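Local coordinates for protein putative peptidase (Chlamydophila abortus, PDB 3CE2) that is a putative zinc metallopeptidase of the M3B family, probably an oligopeptidase that degrades small peptides, at residues A[294-302]-A[459-470]; A[497-505]-A[515-523]. All blocks are in the same frame, centred on the assembly; numbering follows the deposited sequence.

Both contacts lie in the peptidase family M3 part of a mostly helical chain, on the same side of its centre. Their centres are 20 Å apart, and their nearest atoms are about 7 Å apart, so they do not touch. Interaction 1 comes first and is closed before interaction 2 begins. It packs helix 292-306 on the early part of helix 451-487, across 156 intervening residues that include the zinc-binding His402, His406 and Glu430. Interaction 2 is local: helix 494-509, the next helix in the chain, meets the loop that follows it. The same long helix 451-487 also carries Phe475 and Phe478, which pack on helix 494-509. Helix 451-487 thus forms half of interaction 1 and backs interaction 2.

Interaction 1: residues A[294-302]-A[459-470]; sequences LITKYFSIK and TRCLDTIFSTLF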
loop_
_atom_site.group_PDB
_atom_site.type_symbol
_atom_site.label_atom_id
_atom_site.label_comp_id
_atom_site.label_asym_id
_atom_site.label_seq_id
_atom_site.Cartn_x
_atom_site.Cartn_y
_atom_site.Cartn_z
ATOM N N LEU A 294 -13.944 -20.424 4.408
ATOM C CA LEU A 294 -14.619 -19.142 4.418
ATOM C C LEU A 294 -14.879 -18.678 2.996
ATOM O O LEU A 294 -15.916 -18.101 2.710
ATOM C CB LEU A 294 -13.845 -18.107 5.233
ATOM C CG LEU A 294 -14.221 -18.072 6.719
ATOM C CD1 LEU A 294 -13.805 -16.777 7.328
ATOM C CD2 LEU A 294 -15.711 -18.238 6.923
ATOM N N ILE A 295 -13.945 -18.961 2.095
ATOM C CA ILE A 295 -14.168 -18.707 0.682
ATOM C C ILE A 295 -15.374 -19.534 0.258
ATOM O O ILE A 295 -16.354 -18.996 -0.264
ATOM C CB ILE A 295 -12.910 -19.059 -0.180
ATOM C CG1 ILE A 295 -11.778 -18.073 0.078
ATOM C CG2 ILE A 295 -13.212 -19.038 -1.667
ATOM C CD1 ILE A 295 -10.450 -18.597 -0.398
ATOM N N THR A 296 -15.322 -20.838 0.515
ATOM C CA THR A 296 -16.437 -21.708 0.148
ATOM C C THR A 296 -17.770 -21.123 0.609
ATOM O O THR A 296 -18.690 -21.003 -0.188
ATOM C CB THR A 296 -16.283 -23.082 0.753
ATOM O OG1 THR A 296 -14.925 -23.520 0.610
ATOM C CG2 THR A 296 -17.182 -24.033 0.070
ATOM N N LYS A 297 -17.877 -20.730 1.876
ATOM C CA LYS A 297 -19.148 -20.174 2.372
ATOM C C LYS A 297 -19.619 -18.999 1.545
ATOM O O LYS A 297 -20.736 -19.014 1.029
ATOM C CB LYS A 297 -19.053 -19.726 3.835
ATOM C CG LYS A 297 -19.604 -20.710 4.839
ATOM C CD LYS A 297 -19.195 -20.325 6.266
ATOM C CE LYS A 297 -19.728 -21.328 7.304
ATOM N NZ LYS A 297 -18.912 -21.325 8.549
ATOM N N TYR A 298 -18.756 -17.987 1.429
ATOM C CA TYR A 298 -19.124 -16.711 0.813
ATOM C C TYR A 298 -19.539 -16.869 -0.621
ATOM O O TYR A 298 -20.594 -16.376 -1.003
ATOM C CB TYR A 298 -17.986 -15.680 0.879
ATOM C CG TYR A 298 -18.317 -14.381 0.160
ATOM C CD1 TYR A 298 -19.529 -13.719 0.396
ATOM C CD2 TYR A 298 -17.421 -13.811 -0.756
ATOM C CE1 TYR A 298 -19.842 -12.524 -0.256
ATOM C CE2 TYR A 298 -17.725 -12.615 -1.419
ATOM C CZ TYR A 298 -18.935 -11.981 -1.158
ATOM O OH TYR A 298 -19.231 -10.806 -1.791
ATOM N N PHE A 299 -18.713 -17.553 -1.413
ATOM C CA PHE A 299 -19.032 -17.775 -2.819
ATOM C C PHE A 299 -20.329 -18.547 -3.084
ATOM O O PHE A 299 -21.012 -18.259 -4.059
ATOM C CB PHE A 299 -17.859 -18.402 -3.568
ATOM C CG PHE A 299 -16.690 -17.475 -3.752
ATOM C CD1 PHE A 299 -16.814 -16.106 -3.486
ATOM C CD2 PHE A 299 -15.473 -17.957 -4.230
ATOM C CE1 PHE A 299 -15.739 -15.230 -3.657
ATOM C CE2 PHE A 299 -14.378 -17.092 -4.408
ATOM C CZ PHE A 299 -14.517 -15.720 -4.117
ATOM N N SER A 300 -20.700 -19.510 -2.238
ATOM C CA SER A 300 -21.967 -20.222 -2.482
ATOM C C SER A 300 -23.132 -19.284 -2.275
ATOM O O SER A 300 -24.154 -19.380 -2.961
ATOM C CB SER A 300 -22.152 -21.410 -1.555
ATOM O OG SER A 300 -20.923 -21.777 -0.991
ATOM N N ILE A 301 -23.010 -18.391 -1.306
ATOM C CA ILE A 301 -24.059 -17.413 -1.155
ATOM C C ILE A 301 -24.191 -16.680 -2.470
ATOM O O ILE A 301 -25.285 -16.526 -2.991
ATOM C CB ILE A 301 -23.737 -16.408 -0.067
ATOM C CG1 ILE A 301 -23.704 -17.111 1.286
ATOM C CG2 ILE A 301 -24.741 -15.270 -0.092
ATOM C CD1 ILE A 301 -23.374 -16.183 2.416
ATOM N N LYS A 302 -23.065 -16.236 -3.020
ATOM C CA LYS A 302 -23.082 -15.542 -4.308
ATOM C C LYS A 302 -23.692 -16.427 -5.387
ATOM O O LYS A 302 -24.540 -15.961 -6.131
ATOM C CB LYS A 302 -21.688 -15.059 -4.723
ATOM C CG LYS A 302 -21.293 -13.712 -4.148
ATOM C CD LYS A 302 -20.300 -13.004 -5.094
ATOM C CE LYS A 302 -20.239 -11.496 -4.871
ATOM N NZ LYS A 302 -19.260 -10.871 -5.787
ATOM N N THR A 459 -21.863 -6.786 0.133
ATOM C CA THR A 459 -21.214 -7.422 -0.991
ATOM C C THR A 459 -19.893 -6.709 -1.299
ATOM O O THR A 459 -18.876 -7.359 -1.563
ATOM C CB THR A 459 -22.152 -7.481 -2.208
ATOM O OG1 THR A 459 -23.130 -8.501 -1.975
ATOM C CG2 THR A 459 -21.383 -7.842 -3.443
ATOM N N ARG A 460 -19.906 -5.377 -1.215
ATOM C CA ARG A 460 -18.729 -4.591 -1.522
ATOM C C ARG A 460 -17.637 -4.890 -0.501
ATOM O O ARG A 460 -16.449 -5.044 -0.824
ATOM C CB ARG A 460 -19.068 -3.107 -1.515
ATOM C CG ARG A 460 -17.954 -2.251 -2.095
ATOM C CD ARG A 460 -18.429 -0.857 -2.416
ATOM N NE ARG A 460 -18.964 -0.196 -1.229
ATOM C CZ ARG A 460 -20.257 0.013 -0.994
ATOM N NH1 ARG A 460 -20.629 0.618 0.126
ATOM N NH2 ARG A 460 -21.177 -0.374 -1.874
ATOM N N CYS A 461 -18.082 -4.993 0.736
ATOM C CA CYS A 461 -17.236 -5.273 1.855
ATOM C C CYS A 461 -16.604 -6.670 1.820
ATOM O O CYS A 461 -15.423 -6.830 2.119
ATOM C CB CYS A 461 -18.065 -5.103 3.119
ATOM S SG CYS A 461 -17.271 -5.750 4.551
ATOM N N LEU A 462 -17.359 -7.696 1.456
ATOM C CA LEU A 462 -16.743 -9.014 1.414
ATOM C C LEU A 462 -15.856 -9.188 0.185
ATOM O O LEU A 462 -14.771 -9.778 0.272
ATOM C CB LEU A 462 -17.783 -10.118 1.571
ATOM C CG LEU A 462 -18.422 -10.080 2.974
ATOM C CD1 LEU A 462 -19.828 -10.645 3.010
ATOM C CD2 LEU A 462 -17.536 -10.772 4.033
ATOM N N ASP A 463 -16.287 -8.651 -0.954
ATOM C CA ASP A 463 -15.448 -8.688 -2.170
ATOM C C ASP A 463 -14.054 -8.113 -1.862
ATOM O O ASP A 463 -13.022 -8.682 -2.254
ATOM C CB ASP A 463 -16.092 -7.895 -3.320
ATOM C CG ASP A 463 -17.358 -8.581 -3.912
ATOM O OD1 ASP A 463 -17.616 -9.799 -3.660
ATOM O OD2 ASP A 463 -18.099 -7.872 -4.647
ATOM N N THR A 464 -14.042 -6.983 -1.154
ATOM C CA THR A 464 -12.812 -6.314 -0.761
ATOM C C THR A 464 -11.985 -7.196 0.167
ATOM O O THR A 464 -10.797 -7.442 -0.070
ATOM C CB THR A 464 -13.146 -5.023 -0.013
ATOM O OG1 THR A 464 -13.761 -4.111 -0.921
ATOM C CG2 THR A 464 -11.911 -4.394 0.578
ATOM N N ILE A 465 -12.624 -7.677 1.228
ATOM C CA ILE A 465 -11.951 -8.566 2.158
ATOM C C ILE A 465 -11.419 -9.807 1.430
ATOM O O ILE A 465 -10.248 -10.177 1.579
ATOM C CB ILE A 465 -12.879 -8.962 3.306
ATOM C CG1 ILE A 465 -13.307 -7.716 4.068
ATOM C CG2 ILE A 465 -12.165 -9.854 4.244
ATOM C CD1 ILE A 465 -14.311 -8.002 5.157
ATOM N N PHE A 466 -12.259 -10.437 0.620
ATOM C CA PHE A 466 -11.801 -11.644 -0.069
ATOM C C PHE A 466 -10.731 -11.395 -1.110
ATOM O O PHE A 466 -9.851 -12.225 -1.268
ATOM C CB PHE A 466 -12.952 -12.519 -0.588
ATOM C CG PHE A 466 -13.536 -13.390 0.479
ATOM C CD1 PHE A 466 -12.926 -14.598 0.813
ATOM C CD2 PHE A 466 -14.650 -12.971 1.208
ATOM C CE1 PHE A 466 -13.429 -15.378 1.836
ATOM C CE2 PHE A 466 -15.164 -13.755 2.236
ATOM C CZ PHE A 466 -14.561 -14.956 2.541
ATOM N N SER A 467 -10.764 -10.261 -1.797
ATOM C CA SER A 467 -9.685 -9.997 -2.750
ATOM C C SER A 467 -8.414 -9.454 -2.095
ATOM O O SER A 467 -7.299 -9.743 -2.566
ATOM C CB SER A 467 -10.133 -9.081 -3.886
ATOM O OG SER A 467 -10.183 -7.753 -3.425
ATOM N N THR A 468 -8.545 -8.685 -1.012
ATOM C CA THR A 468 -7.318 -8.171 -0.444
ATOM C C THR A 468 -6.698 -9.095 0.599
ATOM O O THR A 468 -5.501 -8.998 0.876
ATOM C CB THR A 468 -7.362 -6.666 -0.007
ATOM O OG1 THR A 468 -7.058 -6.532 1.383
ATOM C CG2 THR A 468 -8.672 -6.007 -0.349
ATOM N N LEU A 469 -7.469 -10.021 1.150
ATOM C CA LEU A 469 -6.872 -10.953 2.102
ATOM C C LEU A 469 -6.553 -12.311 1.475
ATOM O O LEU A 469 -5.386 -12.673 1.330
ATOM C CB LEU A 469 -7.741 -11.087 3.343
ATOM C CG LEU A 469 -7.512 -12.283 4.270
ATOM C CD1 LEU A 469 -6.057 -12.604 4.421
ATOM C CD2 LEU A 469 -8.114 -12.018 5.635
ATOM N N PHE A 470 -7.579 -13.056 1.087
ATOM C CA PHE A 470 -7.379 -14.420 0.567
ATOM C C PHE A 470 -6.603 -14.482 -0.740
ATOM O O PHE A 470 -5.608 -15.217 -0.853
ATOM C CB PHE A 470 -8.716 -15.171 0.453
ATOM C CG PHE A 470 -9.263 -15.580 1.781
ATOM C CD1 PHE A 470 -8.965 -16.825 2.315
ATOM C CD2 PHE A 470 -10.007 -14.696 2.538
ATOM C CE1 PHE A 470 -9.425 -17.201 3.570
ATOM C CE2 PHE A 470 -10.479 -15.070 3.787
ATOM C CZ PHE A 470 -10.181 -16.322 4.304
#
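This is a buried helix-helix contact in the largely helical M3 peptidase fold, with Tyr298 of helix 292-306 packed knob-into-hole on helix 451-487. The short segments run roughly antiparallel, at 143°, with their axes 11.7 Å apart. Large side chains fill that distance. The hole for Tyr298 is made by Thr459, Leu462, Asp463 and Phe466. Tyr298 CG is anti to the backbone N (chi1 176°), which sends the ring across to the other helix. Leu462 CB lies over one face of this ring, 3.8 Å from its centroid. The Phe466 ring is nearly parallel to it, with planes at 11°, but is slid so far that the two barely overlap. Farther along, Ile295 touches two rings at once. Its CG1 is 3.6 Å from Phe466 CE1 and also sits over one face of Phe470. The polar end of the contact is at Asp463. Lys302 reaches it with an extended chain and also bonds to the carbonyls of Val316 and Ala318. Asp463 OD1 takes two bonds from opposite faces of the carboxylate: Tyr298 OH at 2.7 Å, from well above the plane, and Lys302 NZ at 2.9 Å, on the syn side, as a salt bridge.

Interaction 2: residues A[497-505]-A[515-523]; sequences LSSTYKNLQ and FDVLSNIEW
The Trp523 indole has Leu497 CB over the centre of one face and Ile521 O, two residues earlier in the loop, over the opposite face, nearer the rim. Leu497 CB is 3.9 Å from the centroid of the six-membered ring. At the indole edge, Ser498 OG lies in the ring plane and accepts a nearly straight hydrogen bond from Trp523 NE1 (2.9 Å, 170°). The Tyr501 ring has Trp523 N over the centre of one face, while Phe478 of helix 451-487 meets it edge-to-face. The Phe515 ring has Gln505 O and Lys502 CE at its edge. These contacts fold the loop after helix 494-509 back along that helix. With CG between its backbone N and carbonyl carbon (chi1 64°), Asn520 turns its amide to the helix, and ND2 gives Ser498 O a nearly straight bond of 3.1 Å, from above the carbonyl plane. This carbonyl keeps its helix bond from Lys502 N, and the two donors approach from opposite faces. Gln505 NE2 reaches Ser519 O at 3.1 Å from well above the carbonyl plane. The Gln505 and Asn520 amides are nearly coplanar. Nearby, Asp516 bonds to the zinc ligand His312, and Tyr229 bonds to Ser519 and Glu522. Three side-chain bonds thus tie helix to loop. Ser498 OG also bonds to Glu494 OE1, so it can accept from the indole while its own proton probably goes to the carboxylate.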
loop_
_atom_site.group_PDB
_atom_site.type_symbol
_atom_site.label_atom_id
_atom_site.label_comp_id
_atom_site.label_asym_id
_atom_site.label_seq_id
_atom_site.Cartn_x
_atom_site.Cartn_y
_atom_site.Cartn_z
ATOM N N LEU A 497 5.287 -23.898 -13.187
ATOM C CA LEU A 497 4.530 -22.739 -12.706
ATOM C C LEU A 497 3.042 -23.028 -12.746
ATOM O O LEU A 497 2.301 -22.779 -11.793
ATOM C CB LEU A 497 4.848 -21.504 -13.552
ATOM C CG LEU A 497 6.288 -21.036 -13.339
ATOM C CD1 LEU A 497 6.775 -19.983 -14.361
ATOM C CD2 LEU A 497 6.389 -20.503 -11.943
ATOM N N SER A 498 2.597 -23.589 -13.851
ATOM C CA SER A 498 1.186 -23.813 -14.010
ATOM C C SER A 498 0.615 -24.887 -13.106
ATOM O O SER A 498 -0.577 -24.870 -12.851
ATOM C CB SER A 498 0.855 -24.085 -15.467
ATOM O OG SER A 498 0.695 -22.846 -16.116
ATOM N N SER A 499 1.447 -25.809 -12.625
ATOM C CA SER A 499 0.978 -26.863 -11.710
ATOM C C SER A 499 0.901 -26.331 -10.313
ATOM O O SER A 499 -0.085 -26.512 -9.618
ATOM C CB SER A 499 1.939 -28.044 -11.681
ATOM O OG SER A 499 1.848 -28.748 -12.892
ATOM N N THR A 500 1.988 -25.693 -9.909
ATOM C CA THR A 500 2.077 -25.018 -8.648
ATOM C C THR A 500 0.851 -24.125 -8.459
ATOM O O THR A 500 0.200 -24.144 -7.404
ATOM C CB THR A 500 3.331 -24.161 -8.642
ATOM O OG1 THR A 500 4.463 -25.007 -8.823
ATOM C CG2 THR A 500 3.485 -23.430 -7.349
ATOM N N TYR A 501 0.530 -23.341 -9.476
ATOM C CA TYR A 501 -0.552 -22.391 -9.321
ATOM C C TYR A 501 -1.889 -23.130 -9.298
ATOM O O TYR A 501 -2.836 -22.732 -8.598
ATOM C CB TYR A 501 -0.491 -21.325 -10.416
ATOM C CG TYR A 501 -1.298 -20.108 -10.127
ATOM C CD1 TYR A 501 -0.751 -19.033 -9.439
ATOM C CD2 TYR A 501 -2.608 -20.019 -10.538
ATOM C CE1 TYR A 501 -1.506 -17.902 -9.155
ATOM C CE2 TYR A 501 -3.374 -18.901 -10.257
ATOM C CZ TYR A 501 -2.821 -17.845 -9.562
ATOM O OH TYR A 501 -3.595 -16.714 -9.302
ATOM N N LYS A 502 -1.969 -24.216 -10.048
ATOM C CA LYS A 502 -3.216 -24.982 -10.087
ATOM C C LYS A 502 -3.560 -25.601 -8.725
ATOM O O LYS A 502 -4.675 -25.439 -8.235
ATOM C CB LYS A 502 -3.191 -26.064 -11.164
ATOM C CG LYS A 502 -4.498 -26.822 -11.209
ATOM C CD LYS A 502 -4.713 -27.559 -12.509
ATOM C CE LYS A 502 -6.231 -27.636 -12.785
ATOM N NZ LYS A 502 -6.634 -28.657 -13.810
ATOM N N ASN A 503 -2.595 -26.296 -8.124
ATOM C CA ASN A 503 -2.762 -26.871 -6.786
ATOM C C ASN A 503 -3.181 -25.788 -5.833
ATOM O O ASN A 503 -4.113 -25.967 -5.055
ATOM C CB ASN A 503 -1.495 -27.595 -6.282
ATOM C CG ASN A 503 -1.036 -28.728 -7.237
ATOM O OD1 ASN A 503 -1.851 -29.401 -7.890
ATOM N ND2 ASN A 503 0.273 -28.927 -7.322
ATOM N N LEU A 504 -2.520 -24.644 -5.915
ATOM C CA LEU A 504 -2.880 -23.539 -5.049
ATOM C C LEU A 504 -4.313 -23.088 -5.277
ATOM O O LEU A 504 -5.068 -22.911 -4.315
ATOM C CB LEU A 504 -1.919 -22.363 -5.210
ATOM C CG LEU A 504 -0.790 -22.196 -4.199
ATOM C CD1 LEU A 504 -0.079 -23.518 -3.918
ATOM C CD2 LEU A 504 0.198 -21.159 -4.729
ATOM N N GLN A 505 -4.708 -22.906 -6.532
ATOM C CA GLN A 505 -6.087 -22.468 -6.778
ATOM C C GLN A 505 -7.007 -23.472 -6.149
ATOM O O GLN A 505 -8.121 -23.166 -5.714
ATOM C CB GLN A 505 -6.381 -22.388 -8.263
ATOM C CG GLN A 505 -5.655 -21.242 -8.944
ATOM C CD GLN A 505 -5.830 -21.288 -10.425
ATOM O OE1 GLN A 505 -5.256 -22.144 -11.085
ATOM N NE2 GLN A 505 -6.634 -20.383 -10.964
ATOM N N PHE A 515 -13.225 -24.875 -12.438
ATOM C CA PHE A 515 -12.126 -24.330 -13.218
ATOM C C PHE A 515 -12.421 -24.318 -14.696
ATOM O O PHE A 515 -13.166 -25.145 -15.179
ATOM C CB PHE A 515 -10.838 -25.111 -12.961
ATOM C CG PHE A 515 -10.355 -25.002 -11.558
ATOM C CD1 PHE A 515 -10.919 -24.068 -10.692
ATOM C CD2 PHE A 515 -9.325 -25.797 -11.096
ATOM C CE1 PHE A 515 -10.487 -23.936 -9.377
ATOM C CE2 PHE A 515 -8.880 -25.676 -9.766
ATOM C CZ PHE A 515 -9.481 -24.733 -8.909
ATOM N N ASP A 516 -11.864 -23.347 -15.410
ATOM C CA ASP A 516 -11.888 -23.388 -16.856
ATOM C C ASP A 516 -10.555 -23.946 -17.303
ATOM O O ASP A 516 -9.663 -24.114 -16.486
ATOM C CB ASP A 516 -12.162 -22.018 -17.439
ATOM C CG ASP A 516 -13.583 -21.576 -17.209
ATOM O OD1 ASP A 516 -14.442 -21.781 -18.113
ATOM O OD2 ASP A 516 -13.846 -21.029 -16.118
ATOM N N VAL A 517 -10.415 -24.274 -18.580
ATOM C CA VAL A 517 -9.222 -25.014 -19.025
ATOM C C VAL A 517 -7.933 -24.202 -18.902
ATOM O O VAL A 517 -6.869 -24.771 -18.786
ATOM C CB VAL A 517 -9.385 -25.589 -20.463
ATOM C CG1 VAL A 517 -10.512 -26.575 -20.494
ATOM C CG2 VAL A 517 -9.699 -24.475 -21.466
ATOM N N LEU A 518 -8.022 -22.874 -18.913
ATOM C CA LEU A 518 -6.813 -22.063 -18.840
ATOM C C LEU A 518 -6.678 -21.291 -17.542
ATOM O O LEU A 518 -5.818 -20.415 -17.397
ATOM C CB LEU A 518 -6.751 -21.130 -20.040
ATOM C CG LEU A 518 -6.531 -21.986 -21.298
ATOM C CD1 LEU A 518 -6.473 -21.145 -22.560
ATOM C CD2 LEU A 518 -5.274 -22.915 -21.177
ATOM N N SER A 519 -7.523 -21.623 -16.583
ATOM C CA SER A 519 -7.605 -20.846 -15.351
ATOM C C SER A 519 -6.274 -20.757 -14.643
ATOM O O SER A 519 -5.979 -19.774 -13.966
ATOM C CB SER A 519 -8.645 -21.444 -14.418
ATOM O OG SER A 519 -9.924 -21.178 -14.943
ATOM N N ASN A 520 -5.462 -21.783 -14.811
ATOM C CA ASN A 520 -4.213 -21.835 -14.104
ATOM C C ASN A 520 -3.101 -21.056 -14.791
ATOM O O ASN A 520 -1.929 -21.255 -14.473
ATOM C CB ASN A 520 -3.796 -23.289 -13.955
ATOM C CG ASN A 520 -3.515 -23.940 -15.278
ATOM O OD1 ASN A 520 -4.237 -23.743 -16.257
ATOM N ND2 ASN A 520 -2.450 -24.719 -15.324
ATOM N N ILE A 521 -3.452 -20.200 -15.751
ATOM C CA ILE A 521 -2.451 -19.382 -16.435
ATOM C C ILE A 521 -2.315 -18.045 -15.710
ATOM O O ILE A 521 -1.441 -17.256 -16.035
ATOM C CB ILE A 521 -2.806 -19.167 -17.944
ATOM C CG1 ILE A 521 -1.577 -18.799 -18.776
ATOM C CG2 ILE A 521 -3.837 -18.071 -18.113
ATOM C CD1 ILE A 521 -0.351 -19.621 -18.471
ATOM N N GLU A 522 -3.166 -17.809 -14.707
ATOM C CA GLU A 522 -3.206 -16.511 -14.016
ATOM C C GLU A 522 -1.842 -16.008 -13.587
ATOM O O GLU A 522 -1.570 -14.814 -13.665
ATOM C CB GLU A 522 -4.175 -16.515 -12.825
ATOM C CG GLU A 522 -5.558 -15.930 -13.150
ATOM C CD GLU A 522 -6.714 -16.721 -12.517
ATOM O OE1 GLU A 522 -6.819 -16.713 -11.261
ATOM O OE2 GLU A 522 -7.511 -17.343 -13.281
ATOM N N TRP A 523 -0.972 -16.905 -13.145
ATOM C CA TRP A 523 0.332 -16.473 -12.675
ATOM C C TRP A 523 1.033 -15.609 -13.706
ATOM O O TRP A 523 1.817 -14.729 -13.353
ATOM C CB TRP A 523 1.206 -17.659 -12.333
ATOM C CG TRP A 523 1.474 -18.531 -13.486
ATOM C CD1 TRP A 523 0.815 -19.661 -13.807
ATOM C CD2 TRP A 523 2.509 -18.373 -14.465
ATOM N NE1 TRP A 523 1.352 -20.222 -14.939
ATOM C CE2 TRP A 523 2.398 -19.450 -15.362
ATOM C CE3 TRP A 523 3.519 -17.419 -14.669
ATOM C CZ2 TRP A 523 3.240 -19.601 -16.464
ATOM C CZ3 TRP A 523 4.367 -17.581 -15.751
ATOM C CH2 TRP A 523 4.225 -18.674 -16.637
#